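PDB 3QY7: tyrosine-protein phosphatase YwqE from Bacillus subtilis, which removes phosphate from phosphotyrosine residues of the proteins YwqD, YwqF and Ssb, using manganese as its cofactor. Local coordinates for residues 192-195 with 200-203; 3-8 with 159-164; 10-15 with 48-53; 41-46 with 82-87. One frame throughout, in Å; residues are numbered along the deposited sequence.

Interaction 1: 192-195 with 200-203; sequences ASDA and TRNF. With FE (Fe (III) ion), chain C; PO4 (phosphate ion), chain E.
In the apolar part, CB of Ala195 sits over one face of the Phe203 ring, 3.7 Å from its centroid, in a CH-pi contact. Ser193 CB reaches the same ring obliquely, 3.4 Å from CD2 of Phe203. Ser193 OG accepts the N-H of Ala195 in an ST turn and is also hydrogen-bonded to Asp3 and to the backbone O of His5.

The charged part lies at the metal. Asp194 OD1 binds an iron ion at 2.2 Å. A phosphate, probably from the crystallisation liquor, binds the same ion. Arg201 NH1 donates to O2 of the phosphate at 2.7 Å, and NH2 makes a weak bond to the same oxygen. Arg201 NH1 and Asp194 OD2 form a long salt bridge, 3.7 Å, with carboxylate and guanidinium planes 73° apart.

Waters join the segments too. One accepts from Arg201 NE and donates to Asp194 O. Another lies within bonding distance of the carbonyls of Ser193 and Phe203 and can serve either. Ala195 CA adds a CA-H...O contact to Arg201 O, 3.5 Å.

Both segments lie between the end of strand 190-192 and helix 205-216. Helix 19-31 touches Ala195 through Met25 and Phe203 through Ala29.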
# COMPACT_ATOMS: atom_id res chain seq x y z
N ALA A 192 4.09 1.96 3.85
CA ALA A 192 3.99 0.52 3.79
C ALA A 192 5.15 -0.08 3.01
O ALA A 192 5.80 0.61 2.21
CB ALA A 192 2.63 0.07 3.18
N SER A 193 5.40 -1.36 3.24
CA SER A 193 6.58 -2.03 2.69
C SER A 193 6.57 -2.25 1.20
O SER A 193 7.61 -2.08 0.55
CB SER A 193 6.81 -3.39 3.36
OG SER A 193 5.83 -4.34 2.95
N ASP A 194 5.43 -2.71 0.66
CA ASP A 194 5.39 -3.22 -0.69
C ASP A 194 6.49 -4.30 -0.83
O ASP A 194 7.13 -4.43 -1.88
CB ASP A 194 5.61 -2.06 -1.67
CG ASP A 194 5.13 -2.38 -3.05
OD1 ASP A 194 4.64 -3.50 -3.32
OD2 ASP A 194 5.23 -1.45 -3.89
N ALA A 195 6.74 -5.06 0.24
CA ALA A 195 7.77 -6.09 0.20
C ALA A 195 7.49 -7.19 -0.81
O ALA A 195 6.35 -7.66 -0.95
CB ALA A 195 7.96 -6.71 1.61
N THR A 200 16.11 -7.65 -1.66
CA THR A 200 16.17 -6.41 -2.40
C THR A 200 14.94 -5.51 -2.21
O THR A 200 15.05 -4.39 -1.87
CB THR A 200 16.37 -6.61 -3.86
OG1 THR A 200 15.53 -7.63 -4.34
CG2 THR A 200 17.80 -7.00 -4.15
N ARG A 201 13.77 -6.08 -2.39
CA ARG A 201 12.54 -5.37 -2.17
C ARG A 201 11.97 -5.80 -0.85
O ARG A 201 11.05 -6.48 -0.80
CB ARG A 201 11.57 -5.63 -3.32
CG ARG A 201 11.90 -4.85 -4.54
CD ARG A 201 10.85 -5.05 -5.60
NE ARG A 201 9.71 -4.19 -5.37
CZ ARG A 201 8.73 -4.05 -6.23
NH1 ARG A 201 7.73 -3.25 -5.98
NH2 ARG A 201 8.78 -4.69 -7.36
N ASN A 202 12.62 -5.41 0.20
CA ASN A 202 12.22 -5.86 1.50
C ASN A 202 11.56 -4.77 2.36
O ASN A 202 11.00 -3.91 1.81
CB ASN A 202 13.35 -6.55 2.19
CG ASN A 202 14.51 -5.69 2.32
OD1 ASN A 202 14.41 -4.51 2.14
ND2 ASN A 202 15.62 -6.25 2.66
N PHE A 203 11.52 -4.89 3.67
CA PHE A 203 10.68 -3.98 4.42
C PHE A 203 11.21 -2.54 4.72
O PHE A 203 10.61 -1.60 4.29
CB PHE A 203 10.26 -4.67 5.72
CG PHE A 203 9.31 -5.81 5.52
CD1 PHE A 203 9.78 -7.03 5.13
CD2 PHE A 203 7.96 -5.67 5.67
CE1 PHE A 203 8.96 -8.05 4.90
CE2 PHE A 203 7.17 -6.69 5.45
CZ PHE A 203 7.65 -7.89 5.05
FE FE C . 2.92 -3.69 -4.74
P PO4 E . 4.40 -4.29 -7.66
O1 PO4 E . 4.09 -4.61 -6.20
O2 PO4 E . 5.74 -3.67 -7.78
O3 PO4 E . 4.40 -5.56 -8.45
O4 PO4 E . 3.36 -3.35 -8.24
O HOH W 1 9.87 -0.86 1.55
O HOH W 2 10.59 -2.87 -0.62
O HOH W 3 9.26 -2.99 -2.78
O HOH W 4 3.40 -2.09 -5.60

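Interaction 2: 3-8 with 159-164; sequences DIHCHI and ASQITS. With FE (Fe (III) ion), chain C.
His5 ND1 donates to Gln161 OE1 at 2.8 Å, the one hydrogen bond between 3-8 and 159-164. It is nearly straight, with an angle of 169° at the hydrogen. The oxygen lies in the plane of the imidazole, at its edge. From the other end the approach is different, because ND1 stands above the carbonyl plane of the amide. Ring and amide planes are 79° apart, and the two side chains cross at about a right angle.

The other ring nitrogen of His5 serves the metal: NE2 binds an iron ion at 2.1 Å. Gln161 is thus a second-shell residue. The bond probably helps to fix the rotation of the ring, with ND1 as donor and NE2 turned to the metal. It may also make the imidazole a slightly better donor to the iron.

Gln161 reaches His5 through a bend in its chain at chi2 (-95°). Its NE2 makes a weak bond to the carbonyl O of Ile162, which helps set the turn of the amide. Apolar contact is slight: Ile4 CD1 lies 4.2 Å from Gln161 CG as the two chains slide past each other.

His7 binds the same iron through NE2, also at 2.1 Å. Glu80, Asp194, a water and a phosphate oxygen bring its ligands to six. Asp13 holds ND1 of His7 as a second-shell partner. A His-X-His pair just after the first strand, with metals in the mouth of a TIM-like barrel, is characteristic of PHP-type phosphatases and of the wider metallo-dependent hydrolase superfamily.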
# COMPACT_ATOMS: atom_id res chain seq x y z
N ASP A 3 1.10 -3.35 8.29
CA ASP A 3 1.65 -3.10 6.94
C ASP A 3 0.51 -3.31 5.96
O ASP A 3 -0.04 -4.41 5.88
CB ASP A 3 2.79 -4.08 6.69
CG ASP A 3 3.58 -3.78 5.42
OD1 ASP A 3 3.66 -2.59 5.04
OD2 ASP A 3 4.12 -4.74 4.82
N ILE A 4 0.14 -2.26 5.22
CA ILE A 4 -1.07 -2.31 4.39
C ILE A 4 -0.86 -2.70 2.92
O ILE A 4 -1.82 -2.74 2.15
CB ILE A 4 -1.90 -0.99 4.45
CG1 ILE A 4 -1.17 0.19 3.77
CG2 ILE A 4 -2.26 -0.67 5.89
CD1 ILE A 4 -2.15 1.25 3.24
N HIS A 5 0.40 -2.94 2.53
CA HIS A 5 0.74 -3.27 1.14
C HIS A 5 1.95 -4.20 1.18
O HIS A 5 3.03 -3.80 1.62
CB HIS A 5 1.04 -1.96 0.38
CG HIS A 5 1.38 -2.12 -1.07
ND1 HIS A 5 1.34 -1.05 -1.94
CD2 HIS A 5 1.72 -3.20 -1.82
CE1 HIS A 5 1.68 -1.46 -3.15
NE2 HIS A 5 1.91 -2.76 -3.11
N CYS A 6 1.77 -5.45 0.75
CA CYS A 6 2.82 -6.46 0.91
C CYS A 6 2.54 -7.66 0.03
O CYS A 6 1.41 -8.13 -0.06
CB CYS A 6 2.89 -6.89 2.37
SG CYS A 6 4.38 -7.81 2.78
N HIS A 7 3.58 -8.16 -0.63
CA HIS A 7 3.44 -9.27 -1.55
C HIS A 7 4.03 -10.51 -0.93
O HIS A 7 4.95 -11.15 -1.46
CB HIS A 7 4.04 -8.88 -2.90
CG HIS A 7 3.39 -7.68 -3.50
ND1 HIS A 7 2.36 -7.78 -4.42
CD2 HIS A 7 3.55 -6.36 -3.25
CE1 HIS A 7 1.96 -6.56 -4.75
NE2 HIS A 7 2.65 -5.68 -4.04
N ILE A 8 3.47 -10.86 0.24
CA ILE A 8 3.93 -11.99 1.04
C ILE A 8 3.27 -13.33 0.65
O ILE A 8 3.84 -14.38 0.92
CB ILE A 8 3.77 -11.72 2.57
CG1 ILE A 8 4.59 -12.71 3.40
CG2 ILE A 8 2.29 -11.74 2.97
CD1 ILE A 8 4.70 -12.30 4.87
N ALA A 159 -6.71 9.03 -0.86
CA ALA A 159 -5.55 8.89 0.02
C ALA A 159 -4.40 8.30 -0.77
O ALA A 159 -4.59 7.78 -1.87
CB ALA A 159 -5.91 7.98 1.20
N SER A 160 -3.19 8.35 -0.21
CA SER A 160 -2.08 7.65 -0.86
C SER A 160 -1.11 7.01 0.14
O SER A 160 -1.05 7.40 1.31
CB SER A 160 -1.33 8.55 -1.87
OG SER A 160 -0.37 9.37 -1.24
N GLN A 161 -0.36 6.04 -0.36
CA GLN A 161 0.55 5.23 0.45
C GLN A 161 1.94 5.26 -0.18
O GLN A 161 2.13 4.85 -1.33
CB GLN A 161 -0.02 3.80 0.55
CG GLN A 161 1.02 2.75 0.98
CD GLN A 161 1.65 2.05 -0.20
OE1 GLN A 161 0.96 1.63 -1.13
NE2 GLN A 161 2.98 1.86 -0.15
N ILE A 162 2.89 5.74 0.61
CA ILE A 162 4.29 5.80 0.22
C ILE A 162 4.99 4.51 0.60
O ILE A 162 4.57 3.81 1.53
CB ILE A 162 4.99 7.04 0.83
CG1 ILE A 162 6.25 7.39 0.04
CG2 ILE A 162 5.26 6.87 2.34
CD1 ILE A 162 6.29 8.84 -0.28
N THR A 163 6.06 4.18 -0.11
CA THR A 163 6.82 2.96 0.16
C THR A 163 7.91 3.23 1.18
O THR A 163 8.64 4.21 1.04
CB THR A 163 7.51 2.43 -1.13
OG1 THR A 163 6.61 2.50 -2.25
CG2 THR A 163 7.96 0.99 -0.95
N SER A 164 8.03 2.37 2.19
CA SER A 164 9.09 2.50 3.20
C SER A 164 10.43 2.60 2.52
O SER A 164 11.21 3.48 2.84
CB SER A 164 9.10 1.34 4.20
OG SER A 164 7.90 1.29 4.97
FE FE C . 2.92 -3.69 -4.74
O HOH W 4 3.40 -2.09 -5.60

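Interaction 3: 10-15 with 48-53; sequences PAMDDG and YKNEPA. With MG (magnesium ion), chain D.
Met12 and Asn50 carry this small contact between them. The tight part is polar: the carbonyl O of Met12 lies 2.9 Å from the side-chain atom modelled as OD1 of Asn50. The rest is looser. The Met12 side chain passes along the amide, with CB and SD at van der Waals distance. A bend at chi2 (-136°) carries the sulfur along this group. Both residues are buried, and Met12 also packs on Pro41.

Their neighbours Ala11 and Tyr48, by contrast, are exposed. Beyond Met12 the loop turns to the metal. Asp13 OD1 accepts the N-H of Gly15 at 3.0 Å in an Asx turn, while its OD2 holds His7 and the backbone of His42. In one of its two conformers, Asp14 binds magnesium through both carboxylate oxygens, OD1 at 2.3 Å, and His196 and His42 complete the protein part of that site.

The atom modelled as Asn50 OD1 is near two carbonyl oxygens, that of Met12 and, also at 2.9 Å, His42 O. This is consistent with a nitrogen at that place, so the amide is probably turned over in the model and its N-H may serve these carbonyls.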
# COMPACT_ATOMS: atom_id res chain seq x y z
N PRO A 10 2.47 -16.51 -1.42
CA PRO A 10 3.31 -17.22 -2.37
C PRO A 10 2.60 -17.59 -3.66
O PRO A 10 1.39 -17.86 -3.65
CB PRO A 10 3.65 -18.50 -1.61
CG PRO A 10 2.40 -18.77 -0.81
CD PRO A 10 1.95 -17.40 -0.36
N ALA A 11 3.37 -17.59 -4.76
CA ALA A 11 2.91 -18.04 -6.07
C ALA A 11 1.65 -17.31 -6.53
O ALA A 11 0.71 -17.93 -7.05
CB ALA A 11 2.69 -19.56 -6.07
N MET A 12 1.60 -16.00 -6.33
CA MET A 12 0.51 -15.20 -6.80
C MET A 12 0.92 -14.14 -7.76
O MET A 12 0.21 -13.75 -8.62
CB MET A 12 -0.18 -14.51 -5.63
CG MET A 12 -0.81 -15.41 -4.71
SD MET A 12 -2.43 -14.88 -4.21
CE MET A 12 -3.07 -16.35 -3.70
N ASP A 13 2.12 -13.69 -7.54
CA ASP A 13 2.63 -12.51 -8.13
C ASP A 13 4.17 -12.47 -8.16
O ASP A 13 4.82 -13.45 -8.14
CB ASP A 13 1.91 -11.21 -7.77
CG ASP A 13 2.15 -10.77 -6.33
OD1 ASP A 13 2.95 -11.38 -5.72
OD2 ASP A 13 1.51 -9.84 -5.96
N ASP A 14 4.68 -11.27 -8.26
CA ASP A 14 6.10 -11.11 -8.24
C ASP A 14 6.74 -11.08 -6.85
O ASP A 14 7.89 -10.92 -6.71
CB ASP A 14 6.48 -9.87 -9.03
CG ASP A 14 5.69 -8.71 -8.63
OD1 ASP A 14 6.08 -7.64 -9.03
OD2 ASP A 14 4.64 -8.84 -7.94
N GLY A 15 5.94 -11.30 -5.82
CA GLY A 15 6.47 -11.35 -4.49
C GLY A 15 6.82 -12.80 -4.13
O GLY A 15 7.51 -13.41 -4.94
N TYR A 48 -3.02 -14.99 -15.47
CA TYR A 48 -3.87 -15.51 -14.39
C TYR A 48 -4.49 -14.40 -13.56
O TYR A 48 -3.98 -13.29 -13.49
CB TYR A 48 -3.07 -16.44 -13.47
CG TYR A 48 -2.36 -17.58 -14.16
CD1 TYR A 48 -3.08 -18.60 -14.79
CD2 TYR A 48 -0.97 -17.66 -14.15
CE1 TYR A 48 -2.41 -19.66 -15.42
CE2 TYR A 48 -0.30 -18.71 -14.76
CZ TYR A 48 -1.03 -19.71 -15.39
OH TYR A 48 -0.35 -20.74 -16.00
N LYS A 49 -5.63 -14.72 -12.94
CA LYS A 49 -6.25 -13.84 -11.96
C LYS A 49 -6.04 -14.43 -10.58
O LYS A 49 -6.00 -15.65 -10.41
CB LYS A 49 -7.74 -13.69 -12.26
CG LYS A 49 -8.03 -12.90 -13.52
CD LYS A 49 -9.51 -12.87 -13.86
CE LYS A 49 -9.74 -11.99 -15.09
NZ LYS A 49 -9.31 -10.57 -14.86
N ASN A 50 -5.89 -13.55 -9.60
CA ASN A 50 -5.89 -13.97 -8.21
C ASN A 50 -7.23 -13.54 -7.65
O ASN A 50 -7.37 -12.44 -7.12
CB ASN A 50 -4.74 -13.29 -7.45
CG ASN A 50 -3.38 -13.71 -7.97
OD1 ASN A 50 -2.53 -12.86 -8.24
ND2 ASN A 50 -3.15 -15.01 -8.08
N GLU A 51 -8.22 -14.42 -7.79
CA GLU A 51 -9.60 -14.12 -7.40
C GLU A 51 -9.67 -13.98 -5.90
O GLU A 51 -8.83 -14.54 -5.19
CB GLU A 51 -10.56 -15.24 -7.82
CG GLU A 51 -10.49 -15.69 -9.29
CD GLU A 51 -11.09 -14.69 -10.26
OE1 GLU A 51 -10.46 -13.64 -10.51
OE2 GLU A 51 -12.18 -14.97 -10.81
N PRO A 52 -10.67 -13.23 -5.40
CA PRO A 52 -10.84 -13.02 -3.95
C PRO A 52 -10.84 -14.32 -3.12
O PRO A 52 -10.15 -14.38 -2.10
CB PRO A 52 -12.16 -12.28 -3.86
CG PRO A 52 -12.18 -11.46 -5.13
CD PRO A 52 -11.60 -12.38 -6.17
N ALA A 53 -11.56 -15.35 -3.56
CA ALA A 53 -11.54 -16.63 -2.84
C ALA A 53 -10.14 -17.20 -2.68
O ALA A 53 -9.79 -17.70 -1.61
CB ALA A 53 -12.47 -17.67 -3.52
MG MG D . 4.83 -6.38 -7.50

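Interaction 4: 41-46 with 82-87; sequences PHHNNG and RIYGEV
This is a partly buried aromatic contact between the loop that enters strand 44-45 and the loop that leaves strand 80-82. The rings of His43 and Tyr84 meet at one corner, with His43 CE1 3.4 Å from Tyr84 CE1. Their planes are nearly parallel, at 7°. They are slid apart, however, with centroids 5.3 Å from each other, so the rings barely overlap. CB of His43 already points toward 82-87, and the torsion that places CG between the backbone N and the carbonyl carbon (chi1 76°) sets the ring against Tyr84.

NE2 of His43 lies near the backbone of Arg82, 3.6 Å from Arg82 O, which sits obliquely to the ring. A water bridges these two atoms through weak bonds. Arg82 CB passes His43 NE2 at 4.4 Å.

Both loops follow short strands of the TIM-like barrel, on the side where the metals bind. His42, next to His43, is a magnesium ligand, and its ring stacks on that of His7. Arg82 NE makes a salt bridge with Glu108, itself an iron ligand.

Tyr84 is held from several sides. Val87 CG2 lies over one face of the Tyr84 ring, 3.7 Å above the plane. The Tyr84 hydroxyl bonds to Asp90. Tyr84 also opens a type I turn to Val87, and the helix 87-92 begins there. Leu96 touches both rings, Tyr84 and His43.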
# COMPACT_ATOMS: atom_id res chain seq x y z
N PRO A 41 -1.74 -9.10 -2.99
CA PRO A 41 -1.28 -9.63 -4.28
C PRO A 41 -1.91 -8.85 -5.42
O PRO A 41 -3.03 -8.33 -5.28
CB PRO A 41 -1.81 -11.06 -4.28
CG PRO A 41 -2.99 -11.05 -3.35
CD PRO A 41 -2.60 -10.06 -2.27
N HIS A 42 -1.21 -8.74 -6.55
CA HIS A 42 -1.80 -8.10 -7.70
C HIS A 42 -3.05 -8.88 -8.08
O HIS A 42 -3.07 -10.03 -7.99
CB HIS A 42 -0.81 -8.00 -8.91
CG HIS A 42 0.38 -7.12 -8.66
ND1 HIS A 42 0.38 -5.77 -8.89
CD2 HIS A 42 1.60 -7.42 -8.20
CE1 HIS A 42 1.54 -5.27 -8.55
NE2 HIS A 42 2.30 -6.25 -8.12
N HIS A 43 -4.11 -8.20 -8.50
CA HIS A 43 -5.34 -8.92 -8.83
C HIS A 43 -5.20 -9.74 -10.12
O HIS A 43 -5.86 -10.76 -10.28
CB HIS A 43 -6.55 -7.98 -8.87
CG HIS A 43 -6.62 -7.13 -10.09
ND1 HIS A 43 -7.65 -7.23 -11.01
CD2 HIS A 43 -5.79 -6.17 -10.56
CE1 HIS A 43 -7.45 -6.37 -11.98
NE2 HIS A 43 -6.33 -5.71 -11.74
N ASN A 44 -4.27 -9.32 -10.96
CA ASN A 44 -3.85 -10.03 -12.16
C ASN A 44 -2.38 -10.32 -12.10
O ASN A 44 -1.63 -9.51 -11.72
CB ASN A 44 -3.96 -9.12 -13.37
CG ASN A 44 -5.32 -8.93 -13.81
OD1 ASN A 44 -6.09 -9.84 -13.81
ND2 ASN A 44 -5.63 -7.74 -14.22
N ASN A 45 -1.98 -11.48 -12.53
CA ASN A 45 -0.60 -11.82 -12.64
C ASN A 45 -0.41 -12.57 -13.95
O ASN A 45 -0.50 -13.78 -14.03
CB ASN A 45 -0.16 -12.61 -11.42
CG ASN A 45 0.81 -13.71 -11.70
OD1 ASN A 45 1.89 -13.46 -12.07
ND2 ASN A 45 0.43 -14.88 -11.42
N GLY A 46 -0.12 -11.76 -14.94
CA GLY A 46 0.07 -12.28 -16.26
C GLY A 46 -1.24 -12.68 -16.83
O GLY A 46 -2.17 -11.91 -16.95
N ARG A 82 -4.33 -2.81 -10.16
CA ARG A 82 -3.98 -1.91 -11.25
C ARG A 82 -5.28 -1.34 -11.80
O ARG A 82 -6.18 -2.10 -12.18
CB ARG A 82 -3.23 -2.67 -12.34
CG ARG A 82 -2.96 -1.86 -13.61
CD ARG A 82 -1.86 -0.81 -13.37
NE ARG A 82 -0.59 -1.42 -13.01
CZ ARG A 82 0.28 -1.92 -13.88
NH1 ARG A 82 0.02 -1.89 -15.19
NH2 ARG A 82 1.42 -2.46 -13.44
N ILE A 83 -5.35 -0.02 -11.87
CA ILE A 83 -6.57 0.68 -12.26
C ILE A 83 -7.09 0.17 -13.61
O ILE A 83 -6.31 -0.14 -14.50
CB ILE A 83 -6.36 2.22 -12.28
CG1 ILE A 83 -7.68 2.99 -12.34
CG2 ILE A 83 -5.35 2.64 -13.37
CD1 ILE A 83 -7.54 4.49 -12.04
N TYR A 84 -8.40 0.04 -13.70
CA TYR A 84 -9.07 -0.24 -14.98
C TYR A 84 -10.48 0.30 -14.88
O TYR A 84 -10.93 0.68 -13.80
CB TYR A 84 -9.02 -1.73 -15.37
CG TYR A 84 -9.75 -2.69 -14.45
CD1 TYR A 84 -9.16 -3.13 -13.26
CD2 TYR A 84 -11.01 -3.17 -14.78
CE1 TYR A 84 -9.81 -4.02 -12.43
CE2 TYR A 84 -11.68 -4.06 -13.95
CZ TYR A 84 -11.07 -4.48 -12.77
OH TYR A 84 -11.72 -5.37 -11.94
N GLY A 85 -11.17 0.39 -16.02
CA GLY A 85 -12.43 1.13 -16.09
C GLY A 85 -13.56 0.58 -15.23
O GLY A 85 -14.41 1.35 -14.78
N GLU A 86 -13.55 -0.73 -15.00
CA GLU A 86 -14.68 -1.43 -14.38
C GLU A 86 -14.45 -1.76 -12.90
O GLU A 86 -15.10 -2.66 -12.37
CB GLU A 86 -15.00 -2.71 -15.17
CG GLU A 86 -15.44 -2.50 -16.63
CD GLU A 86 -14.29 -2.15 -17.56
OE1 GLU A 86 -13.14 -2.58 -17.31
OE2 GLU A 86 -14.53 -1.44 -18.57
N VAL A 87 -13.53 -1.05 -12.25
CA VAL A 87 -13.25 -1.28 -10.83
C VAL A 87 -14.50 -1.17 -9.95
O VAL A 87 -14.74 -2.02 -9.10
CB VAL A 87 -12.13 -0.35 -10.29
CG1 VAL A 87 -12.13 -0.30 -8.76
CG2 VAL A 87 -10.77 -0.80 -10.82
O HOH W 5 -5.72 -4.23 -14.73

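How the interactions relate
Interaction 2 lies at the core of the barrel, its centre about 2 Å from the centre of the chain, and works by a single buried hydrogen bond. Interaction 1 adjoins it and shares its iron. A probable backbone bond from Asp194 N to His5 O, 2.8 Å, ties the two. Interactions 3 and 4 lie farther out, their centres about 16 and 14 Å from that of the chain, with exposed residues beside them. They share the hairpin of strands 44-45 and 48-49, where Asn50 N meets His43 O at 2.9 Å. Interaction 1 mixes metal and charge with apolar packing, whereas an amide near a carbonyl marks interaction 3 and slid rings mark interaction 4. Asp13 joins interactions 2, 3 and 4 through His7 and His42.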